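Local coordinates for protein exodeoxyribonuclease III (Archaeoglobus fulgidus, PDB 2VOA) that probably cleaves DNA at abasic sites as a metal-dependent AP endonuclease of the exonuclease III family, at residues A[66-77]-A[92-103]; A[180-189]-A[215-223]. The protein carries 1 engineered substitution. All coordinates share one frame; numbering follows the deposited sequence.

Contact 1 of 2, residues A[66-77]-A[92-103]; sequences VAIASLEEPEDV and IRAKIAGIDVIN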
loop_
_atom_site.group_PDB
_atom_site.type_symbol
_atom_site.label_atom_id
_atom_site.label_comp_id
_atom_site.label_asym_id
_atom_site.label_seq_id
_atom_site.Cartn_x
_atom_site.Cartn_y
_atom_site.Cartn_z
ATOM N N VAL A 66 21.236 -4.798 -2.883
ATOM C CA VAL A 66 21.356 -5.569 -4.132
ATOM C C VAL A 66 21.155 -7.063 -3.809
ATOM O O VAL A 66 21.397 -7.500 -2.689
ATOM C CB VAL A 66 22.752 -5.363 -4.794
ATOM C CG1 VAL A 66 22.873 -3.966 -5.432
ATOM C CG2 VAL A 66 23.910 -5.617 -3.803
ATOM N N ALA A 67 20.698 -7.835 -4.780
ATOM C CA ALA A 67 20.469 -9.275 -4.568
ATOM C C ALA A 67 20.617 -9.953 -5.923
ATOM O O ALA A 67 20.522 -9.279 -6.972
ATOM C CB ALA A 67 19.072 -9.502 -3.988
ATOM N N ILE A 68 20.899 -11.265 -5.909
ATOM C CA ILE A 68 20.854 -12.053 -7.149
ATOM C C ILE A 68 20.056 -13.325 -6.843
ATOM O O ILE A 68 20.365 -14.041 -5.877
ATOM C CB ILE A 68 22.256 -12.461 -7.658
ATOM C CG1 ILE A 68 23.201 -11.258 -7.730
ATOM C CG2 ILE A 68 22.141 -13.233 -9.029
ATOM C CD1 ILE A 68 24.690 -11.693 -7.840
ATOM N N ALA A 69 19.007 -13.549 -7.635
ATOM C CA ALA A 69 18.239 -14.812 -7.604
ATOM C C ALA A 69 18.696 -15.723 -8.753
ATOM O O ALA A 69 19.016 -15.242 -9.861
ATOM C CB ALA A 69 16.744 -14.518 -7.692
ATOM N N SER A 70 18.759 -17.024 -8.494
ATOM C CA SER A 70 19.229 -17.953 -9.513
ATOM C C SER A 70 18.720 -19.368 -9.331
ATOM O O SER A 70 18.358 -19.784 -8.214
ATOM C CB SER A 70 20.766 -17.938 -9.586
ATOM O OG SER A 70 21.360 -18.327 -8.350
ATOM N N LEU A 71 18.668 -20.106 -10.436
ATOM C CA LEU A 71 18.259 -21.503 -10.386
ATOM C C LEU A 71 19.366 -22.363 -9.760
ATOM O O LEU A 71 19.096 -23.287 -8.987
ATOM C CB LEU A 71 17.895 -22.001 -11.796
ATOM C CG LEU A 71 16.663 -21.312 -12.410
ATOM C CD1 LEU A 71 16.500 -21.723 -13.874
ATOM C CD2 LEU A 71 15.383 -21.595 -11.612
ATOM N N GLU A 72 20.611 -22.045 -10.096
ATOM C CA GLU A 72 21.760 -22.775 -9.550
ATOM C C GLU A 72 22.288 -22.079 -8.291
ATOM O O GLU A 72 22.192 -20.849 -8.161
ATOM C CB GLU A 72 22.865 -22.909 -10.605
ATOM C CG GLU A 72 22.490 -23.811 -11.803
ATOM C CD GLU A 72 21.992 -25.189 -11.351
ATOM O OE1 GLU A 72 22.623 -25.786 -10.450
ATOM O OE2 GLU A 72 20.965 -25.679 -11.886
ATOM N N GLU A 73 22.852 -22.861 -7.371
ATOM C CA GLU A 73 23.377 -22.294 -6.131
ATOM C C GLU A 73 24.602 -21.399 -6.360
ATOM O O GLU A 73 25.618 -21.860 -6.898
ATOM C CB GLU A 73 23.700 -23.403 -5.123
ATOM C CG GLU A 73 24.051 -22.865 -3.763
ATOM C CD GLU A 73 24.170 -23.959 -2.728
ATOM O OE1 GLU A 73 24.379 -25.130 -3.110
ATOM O OE2 GLU A 73 24.051 -23.650 -1.528
ATOM N N PRO A 74 24.500 -20.111 -5.974
ATOM C CA PRO A 74 25.651 -19.215 -6.086
ATOM C C PRO A 74 26.840 -19.679 -5.237
ATOM O O PRO A 74 26.660 -20.228 -4.129
ATOM C CB PRO A 74 25.114 -17.888 -5.545
ATOM C CG PRO A 74 23.651 -17.947 -5.804
ATOM C CD PRO A 74 23.306 -19.379 -5.501
ATOM N N GLU A 75 28.037 -19.519 -5.790
ATOM C CA GLU A 75 29.291 -19.799 -5.077
ATOM C C GLU A 75 30.161 -18.558 -5.027
ATOM O O GLU A 75 29.938 -17.595 -5.782
ATOM C CB GLU A 75 30.090 -20.889 -5.785
ATOM C CG GLU A 75 29.273 -21.730 -6.716
ATOM C CD GLU A 75 29.984 -22.982 -7.162
ATOM O OE1 GLU A 75 31.135 -22.885 -7.635
ATOM O OE2 GLU A 75 29.357 -24.050 -7.072
ATOM N N ASP A 76 31.152 -18.581 -4.132
ATOM C CA ASP A 76 32.174 -17.528 -4.086
ATOM C C ASP A 76 31.541 -16.138 -4.014
ATOM O O ASP A 76 31.895 -15.228 -4.781
ATOM C CB ASP A 76 33.109 -17.633 -5.305
ATOM C CG ASP A 76 33.828 -18.984 -5.391
ATOM O OD1 ASP A 76 34.161 -19.577 -4.342
ATOM O OD2 ASP A 76 34.061 -19.452 -6.523
ATOM N N VAL A 77 30.584 -15.982 -3.102
ATOM C CA VAL A 77 29.806 -14.745 -3.010
ATOM C C VAL A 77 30.633 -13.684 -2.288
ATOM O O VAL A 77 31.241 -13.960 -1.234
ATOM C CB VAL A 77 28.477 -14.976 -2.251
ATOM C CG1 VAL A 77 27.671 -13.695 -2.158
ATOM C CG2 VAL A 77 27.649 -16.080 -2.906
ATOM N N ILE A 92 27.142 -6.822 -5.340
ATOM C CA ILE A 92 27.165 -8.227 -4.932
ATOM C C ILE A 92 27.668 -9.032 -6.115
ATOM O O ILE A 92 27.273 -8.775 -7.274
ATOM C CB ILE A 92 25.767 -8.711 -4.405
ATOM C CG1 ILE A 92 25.854 -10.120 -3.785
ATOM C CG2 ILE A 92 24.668 -8.606 -5.490
ATOM C CD1 ILE A 92 24.545 -10.603 -3.176
ATOM N N ARG A 93 28.561 -9.978 -5.828
ATOM C CA ARG A 93 29.201 -10.767 -6.868
ATOM C C ARG A 93 29.189 -12.244 -6.510
ATOM O O ARG A 93 29.355 -12.585 -5.362
ATOM C CB ARG A 93 30.633 -10.304 -7.032
ATOM C CG ARG A 93 31.441 -11.093 -8.058
ATOM C CD ARG A 93 32.682 -10.336 -8.362
ATOM N NE ARG A 93 33.343 -10.770 -9.589
ATOM C CZ ARG A 93 34.498 -10.257 -9.994
ATOM N NH1 ARG A 93 35.070 -9.293 -9.275
ATOM N NH2 ARG A 93 35.073 -10.682 -11.109
ATOM N N ALA A 94 28.993 -13.098 -7.503
ATOM C CA ALA A 94 28.938 -14.539 -7.275
ATOM C C ALA A 94 29.270 -15.271 -8.551
ATOM O O ALA A 94 29.061 -14.745 -9.638
ATOM C CB ALA A 94 27.551 -14.953 -6.772
ATOM N N LYS A 95 29.781 -16.495 -8.419
ATOM C CA LYS A 95 29.856 -17.397 -9.548
ATOM C C LYS A 95 28.558 -18.221 -9.537
ATOM O O LYS A 95 28.260 -18.932 -8.555
ATOM C CB LYS A 95 31.070 -18.323 -9.397
ATOM C CG LYS A 95 31.399 -19.149 -10.650
ATOM C CD LYS A 95 32.483 -20.153 -10.306
ATOM C CE LYS A 95 32.955 -20.950 -11.511
ATOM N NZ LYS A 95 33.344 -20.049 -12.627
ATOM N N ILE A 96 27.781 -18.104 -10.612
ATOM C CA ILE A 96 26.472 -18.768 -10.702
ATOM C C ILE A 96 26.390 -19.522 -12.017
ATOM O O ILE A 96 26.510 -18.901 -13.086
ATOM C CB ILE A 96 25.315 -17.740 -10.628
ATOM C CG1 ILE A 96 25.422 -16.957 -9.315
ATOM C CG2 ILE A 96 23.966 -18.425 -10.726
ATOM C CD1 ILE A 96 24.498 -15.762 -9.200
ATOM N N ALA A 97 26.199 -20.843 -11.917
ATOM C CA ALA A 97 26.100 -21.704 -13.116
ATOM C C ALA A 97 27.278 -21.433 -14.076
ATOM O O ALA A 97 27.104 -21.338 -15.290
ATOM C CB ALA A 97 24.758 -21.459 -13.821
ATOM N N GLY A 98 28.470 -21.276 -13.514
ATOM C CA GLY A 98 29.673 -21.080 -14.313
ATOM C C GLY A 98 29.909 -19.653 -14.802
ATOM O O GLY A 98 30.921 -19.410 -15.439
ATOM N N ILE A 99 28.997 -18.725 -14.492
ATOM C CA ILE A 99 29.081 -17.303 -14.930
ATOM C C ILE A 99 29.559 -16.424 -13.772
ATOM O O ILE A 99 29.000 -16.490 -12.676
ATOM C CB ILE A 99 27.680 -16.753 -15.409
ATOM C CG1 ILE A 99 26.986 -17.751 -16.367
ATOM C CG2 ILE A 99 27.834 -15.358 -16.076
ATOM C CD1 ILE A 99 27.771 -17.948 -17.681
ATOM N N ASP A 100 30.579 -15.597 -14.010
ATOM C CA ASP A 100 31.030 -14.623 -13.001
ATOM C C ASP A 100 30.070 -13.449 -13.097
ATOM O O ASP A 100 30.050 -12.755 -14.125
ATOM C CB ASP A 100 32.455 -14.177 -13.321
ATOM C CG ASP A 100 33.022 -13.157 -12.323
ATOM O OD1 ASP A 100 34.106 -12.606 -12.630
ATOM O OD2 ASP A 100 32.409 -12.866 -11.272
ATOM N N VAL A 101 29.244 -13.262 -12.068
ATOM C CA VAL A 101 28.188 -12.228 -12.095
ATOM C C VAL A 101 28.504 -11.102 -11.141
ATOM O O VAL A 101 28.705 -11.334 -9.951
ATOM C CB VAL A 101 26.802 -12.809 -11.699
ATOM C CG1 VAL A 101 25.723 -11.704 -11.740
ATOM C CG2 VAL A 101 26.410 -13.952 -12.652
ATOM N N ILE A 102 28.534 -9.883 -11.668
ATOM C CA ILE A 102 28.787 -8.687 -10.830
ATOM C C ILE A 102 27.563 -7.767 -10.945
ATOM O O ILE A 102 27.270 -7.281 -12.019
ATOM C CB ILE A 102 30.057 -7.902 -11.263
ATOM C CG1 ILE A 102 31.263 -8.828 -11.482
ATOM C CG2 ILE A 102 30.363 -6.798 -10.238
ATOM C CD1 ILE A 102 31.579 -9.123 -12.966
ATOM N N ASN A 103 26.872 -7.531 -9.826
ATOM C CA ASN A 103 25.631 -6.754 -9.810
ATOM C C ASN A 103 25.863 -5.458 -9.040
ATOM O O ASN A 103 26.147 -5.489 -7.852
ATOM C CB ASN A 103 24.529 -7.567 -9.132
ATOM C CG ASN A 103 23.228 -6.782 -8.935
ATOM O OD1 ASN A 103 22.984 -5.751 -9.585
ATOM N ND2 ASN A 103 22.338 -7.342 -8.073
HETATM O O HOH W 1 26.378 -22.260 -9.407
#
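Ile68 and Ile96 lie askew of each other where strand 66-70 lies over the hairpin 92-103. CD1 of Ile96 presses on CG2 of Ile68 at 3.5 Å, and its CG2 branch, held anti to the backbone N (chi1 -58° for CG1), lies 3.4 Å from Ser70 CB, both closer than usual for carbons. Pro74 runs alongside Ile96 and points the same way, its CB 3.9 Å from Ile96 CG1; its compact ring also meets CB of Ala94. Further along, Ile68 and Val66 pass Ile92 running the opposite way, Val66 CG2 reaching Ile92 CG2 at 3.5 Å. Branched aliphatic residues suit this buried, closely packed layer. The hydroxyl of Ser70 is spent locally, on Glu72 O.

At the margin the chain joins the hairpin edge: Glu75 N donates to Lys95 O (2.8 Å, 169°), and Lys95 N returns a bond to Glu75 O. A water donates to Glu73 O and accepts from Ala97 N in the type I' turn. Asn103 OD1 bonds Gln34 NE2 and its ND2 Met33 O, setting the amide's flip.

Strand 66-70 lies between strands 54-60 and 30-34 of one sheet, 92-96 and 99-103 in the other; the contact joins the two layers of the DNase I-like sandwich, with strand 141-144 flanking 99-103.

Contact 2 of 2, residues A[180-189]-A[215-223]; sequences LELGFVDVLR and WRGDAILAT. Engineered in segment 215-223: Gly217 (natural residue Val).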
loop_
_atom_site.group_PDB
_atom_site.type_symbol
_atom_site.label_atom_id
_atom_site.label_comp_id
_atom_site.label_asym_id
_atom_site.label_seq_id
_atom_site.Cartn_x
_atom_site.Cartn_y
_atom_site.Cartn_z
ATOM N N LEU A 180 33.570 0.232 -19.882
ATOM C CA LEU A 180 33.188 -0.561 -21.068
ATOM C C LEU A 180 34.400 -0.915 -21.939
ATOM O O LEU A 180 34.473 -2.000 -22.518
ATOM C CB LEU A 180 32.170 0.206 -21.926
ATOM C CG LEU A 180 30.794 0.477 -21.303
ATOM C CD1 LEU A 180 29.792 0.904 -22.396
ATOM C CD2 LEU A 180 30.280 -0.699 -20.538
ATOM N N GLU A 181 35.343 0.024 -22.034
ATOM C CA GLU A 181 36.523 -0.138 -22.884
ATOM C C GLU A 181 37.433 -1.288 -22.436
ATOM O O GLU A 181 38.331 -1.707 -23.181
ATOM C CB GLU A 181 37.325 1.164 -22.935
ATOM C CG GLU A 181 36.750 2.226 -23.847
ATOM C CD GLU A 181 37.515 3.560 -23.739
ATOM O OE1 GLU A 181 38.575 3.620 -23.062
ATOM O OE2 GLU A 181 37.046 4.558 -24.329
ATOM N N LEU A 182 37.225 -1.772 -21.215
ATOM C CA LEU A 182 37.955 -2.941 -20.711
ATOM C C LEU A 182 37.612 -4.198 -21.519
ATOM O O LEU A 182 38.392 -5.171 -21.550
ATOM C CB LEU A 182 37.646 -3.187 -19.235
ATOM C CG LEU A 182 38.257 -2.234 -18.207
ATOM C CD1 LEU A 182 37.744 -2.608 -16.819
ATOM C CD2 LEU A 182 39.776 -2.287 -18.236
ATOM N N GLY A 183 36.441 -4.168 -22.147
ATOM C CA GLY A 183 36.001 -5.259 -23.016
ATOM C C GLY A 183 34.632 -5.760 -22.642
ATOM O O GLY A 183 34.324 -6.957 -22.803
ATOM N N PHE A 184 33.798 -4.876 -22.105
ATOM C CA PHE A 184 32.410 -5.226 -21.882
ATOM C C PHE A 184 31.578 -4.835 -23.085
ATOM O O PHE A 184 31.799 -3.767 -23.693
ATOM C CB PHE A 184 31.874 -4.558 -20.635
ATOM C CG PHE A 184 32.389 -5.156 -19.366
ATOM C CD1 PHE A 184 33.352 -4.473 -18.612
ATOM C CD2 PHE A 184 31.916 -6.395 -18.919
ATOM C CE1 PHE A 184 33.824 -5.020 -17.423
ATOM C CE2 PHE A 184 32.386 -6.956 -17.725
ATOM C CZ PHE A 184 33.331 -6.262 -16.978
ATOM N N VAL A 185 30.647 -5.712 -23.451
ATOM C CA VAL A 185 29.716 -5.418 -24.544
ATOM C C VAL A 185 28.312 -5.104 -23.980
ATOM O O VAL A 185 27.749 -5.903 -23.231
ATOM C CB VAL A 185 29.630 -6.601 -25.513
ATOM C CG1 VAL A 185 28.689 -6.265 -26.641
ATOM C CG2 VAL A 185 31.045 -6.912 -26.073
ATOM N N ASP A 186 27.756 -3.957 -24.371
ATOM C CA ASP A 186 26.418 -3.535 -23.900
ATOM C C ASP A 186 25.468 -4.286 -24.827
ATOM O O ASP A 186 25.185 -3.831 -25.946
ATOM C CB ASP A 186 26.279 -2.026 -24.119
ATOM C CG ASP A 186 25.038 -1.399 -23.478
ATOM O OD1 ASP A 186 24.091 -2.079 -23.033
ATOM O OD2 ASP A 186 25.017 -0.148 -23.417
ATOM N N VAL A 187 25.028 -5.464 -24.397
ATOM C CA VAL A 187 24.356 -6.379 -25.340
ATOM C C VAL A 187 23.018 -5.840 -25.861
ATOM O O VAL A 187 22.592 -6.204 -26.963
ATOM C CB VAL A 187 24.250 -7.847 -24.777
ATOM C CG1 VAL A 187 25.633 -8.442 -24.633
ATOM C CG2 VAL A 187 23.446 -7.885 -23.447
ATOM N N LEU A 188 22.361 -4.975 -25.083
ATOM C CA LEU A 188 21.131 -4.306 -25.572
ATOM C C LEU A 188 21.405 -3.675 -26.933
ATOM O O LEU A 188 20.566 -3.762 -27.837
ATOM C CB LEU A 188 20.644 -3.238 -24.580
ATOM C CG LEU A 188 19.369 -2.510 -25.055
ATOM C CD1 LEU A 188 18.215 -3.497 -25.297
ATOM C CD2 LEU A 188 19.013 -1.429 -24.018
ATOM N N ARG A 189 22.591 -3.077 -27.095
ATOM C CA ARG A 189 22.956 -2.428 -28.373
ATOM C C ARG A 189 23.565 -3.351 -29.438
ATOM O O ARG A 189 23.618 -2.993 -30.625
ATOM C CB ARG A 189 23.818 -1.176 -28.124
ATOM C CG ARG A 189 23.181 -0.196 -27.135
ATOM C CD ARG A 189 21.780 0.199 -27.610
ATOM N NE ARG A 189 21.179 1.219 -26.767
ATOM C CZ ARG A 189 19.924 1.607 -26.873
ATOM N NH1 ARG A 189 19.143 1.070 -27.818
ATOM N NH2 ARG A 189 19.467 2.553 -26.065
ATOM N N TRP A 215 14.300 6.785 -19.679
ATOM C CA TRP A 215 15.771 6.694 -19.640
ATOM C C TRP A 215 16.203 5.252 -19.739
ATOM O O TRP A 215 15.458 4.332 -19.371
ATOM C CB TRP A 215 16.310 7.193 -18.283
ATOM C CG TRP A 215 15.982 8.573 -17.927
ATOM C CD1 TRP A 215 14.738 9.079 -17.628
ATOM C CD2 TRP A 215 16.902 9.658 -17.789
ATOM N NE1 TRP A 215 14.837 10.407 -17.332
ATOM C CE2 TRP A 215 16.149 10.793 -17.422
ATOM C CE3 TRP A 215 18.293 9.782 -17.944
ATOM C CZ2 TRP A 215 16.735 12.056 -17.208
ATOM C CZ3 TRP A 215 18.880 11.070 -17.738
ATOM C CH2 TRP A 215 18.097 12.161 -17.371
ATOM N N ARG A 216 17.429 5.030 -20.227
ATOM C CA ARG A 216 17.976 3.670 -20.256
ATOM C C ARG A 216 19.329 3.702 -19.523
ATOM O O ARG A 216 20.405 3.838 -20.141
ATOM C CB ARG A 216 18.086 3.139 -21.705
ATOM C CG ARG A 216 18.136 1.576 -21.787
ATOM C CD ARG A 216 19.451 0.997 -21.263
ATOM N NE ARG A 216 20.541 1.354 -22.166
ATOM C CZ ARG A 216 21.632 0.625 -22.391
ATOM N NH1 ARG A 216 21.843 -0.531 -21.736
ATOM N NH2 ARG A 216 22.515 1.055 -23.283
ATOM N N GLY A 217 19.247 3.612 -18.191
ATOM C CA GLY A 217 20.438 3.626 -17.320
ATOM C C GLY A 217 20.796 2.264 -16.719
ATOM O O GLY A 217 21.773 2.156 -15.953
ATOM N N ASP A 218 20.003 1.246 -17.042
ATOM C CA ASP A 218 20.217 -0.150 -16.618
ATOM C C ASP A 218 20.905 -0.900 -17.772
ATOM O O ASP A 218 20.623 -0.643 -18.946
ATOM C CB ASP A 218 18.885 -0.833 -16.276
ATOM C CG ASP A 218 18.121 -0.106 -15.201
ATOM O OD1 ASP A 218 17.230 0.716 -15.535
ATOM O OD2 ASP A 218 18.437 -0.360 -14.021
ATOM N N ALA A 219 21.800 -1.843 -17.457
ATOM C CA ALA A 219 22.559 -2.501 -18.529
ATOM C C ALA A 219 22.949 -3.931 -18.132
ATOM O O ALA A 219 23.069 -4.248 -16.931
ATOM C CB ALA A 219 23.811 -1.678 -18.936
ATOM N N ILE A 220 23.125 -4.760 -19.163
ATOM C CA ILE A 220 23.769 -6.053 -19.025
ATOM C C ILE A 220 25.012 -6.020 -19.912
ATOM O O ILE A 220 24.905 -5.942 -21.137
ATOM C CB ILE A 220 22.841 -7.209 -19.460
ATOM C CG1 ILE A 220 21.620 -7.286 -18.516
ATOM C CG2 ILE A 220 23.626 -8.546 -19.492
ATOM C CD1 ILE A 220 20.490 -8.189 -19.048
ATOM N N LEU A 221 26.187 -6.059 -19.279
ATOM C CA LEU A 221 27.453 -5.968 -20.001
ATOM C C LEU A 221 28.120 -7.324 -19.954
ATOM O O LEU A 221 28.301 -7.877 -18.876
ATOM C CB LEU A 221 28.367 -4.917 -19.366
ATOM C CG LEU A 221 27.972 -3.429 -19.339
ATOM C CD1 LEU A 221 27.237 -3.002 -20.591
ATOM C CD2 LEU A 221 27.143 -3.104 -18.170
ATOM N N ALA A 222 28.447 -7.871 -21.120
ATOM C CA ALA A 222 29.011 -9.222 -21.162
ATOM C C ALA A 222 30.437 -9.194 -21.717
ATOM O O ALA A 222 30.776 -8.363 -22.583
ATOM C CB ALA A 222 28.117 -10.126 -22.025
ATOM N N THR A 223 31.286 -10.101 -21.229
ATOM C CA THR A 223 32.641 -10.197 -21.759
ATOM C C THR A 223 32.556 -10.675 -23.205
ATOM O O THR A 223 31.528 -11.235 -23.597
ATOM C CB THR A 223 33.482 -11.216 -20.958
ATOM O OG1 THR A 223 32.760 -12.456 -20.851
ATOM C CG2 THR A 223 33.829 -10.643 -19.583
HETATM O O HOH W 2 22.815 -4.330 -22.137
HETATM O O HOH W 3 23.525 2.868 -25.805
#
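Asp186 and Arg216 meet in an end-on, two-pronged salt bridge, each carboxylate oxygen taking one terminal nitrogen. Arg216 NH1 donates to the syn lone pair of Asp186 OD1 at 3.0 Å; NH2 meets Asp186 OD2 at 2.8 Å, also on the syn side but 22° out of the carboxylate plane. The arginine chain bends at chi2 and chi3 to bring its flat end back to the aspartate, and NH1 also reaches Asp218 O. CD2 of Leu188 lies over one face of the guanidinium, an apolar cover for a buried charge. The Arg189 guanidinium stands almost perpendicular, NE 3.7 Å from Arg216 NH2; both arginines share Asp155 through salt bridges, so two carboxylates accompany the pair.

The strands pair antiparallel. Val185 and Ala222 form a hydrogen-bonded pair, Val185 N to Ala222 O (2.8 Å) and Ala222 N back to Val185 O; Val187 N gives a longer bond to Ile220 O (3.3 Å). A water accepts from Leu188 N and Ile220 N and donates to Asp186 OD1, extending the pairing beyond the short strand.

Apolar contacts lie on both faces. Leu221 crosses Phe184 and Leu180 at about right angles, its CB 3.7 Å from Phe184 CB, while Val187 CG1 packs on Ala222 CB, a small residue that admits the branched neighbour. At Gly183 (phi 127°) a CB would jam against Leu182 O; its own buried O has no partner in the model.

At the start of strand 218-222, Asp218, predicted to be important for catalysis, shares a hydrogen bond between OD1 and His248 ND1. That strand runs between 141-144 and the edge strand 185-186; Phe184 meets Phe137 and Trp143 edge-to-face and touches Leu131 of helix 115-134. Val187 and Leu188 touch strand 230-235 of the other sheet, and with Ile220 its strand 251-255.

How the contacts relate
Contact 1 precedes contact 2 along the chain, and their centres lie 18 Å apart, with nearest atoms about 5 Å apart and not touching. Both reach the same six-stranded mixed sheet, ordered 77-79, 91-96, 99-105, 141-144, 218-222, 185-186. Contact 1 occupies the 77-79 end and contact 2 the 185-186 end, with strand 141-144 between them. Contact 1 joins the two sheets, since its strand 66-70 belongs to the second; contact 2 pairs the edge strand 185-186 with 218-222 within one sheet and backs on 230-235 and 251-255 of the other. They thus lie toward opposite margins of the sandwich, which carries the predicted active-site residues Tyr105, Asp146 and His248.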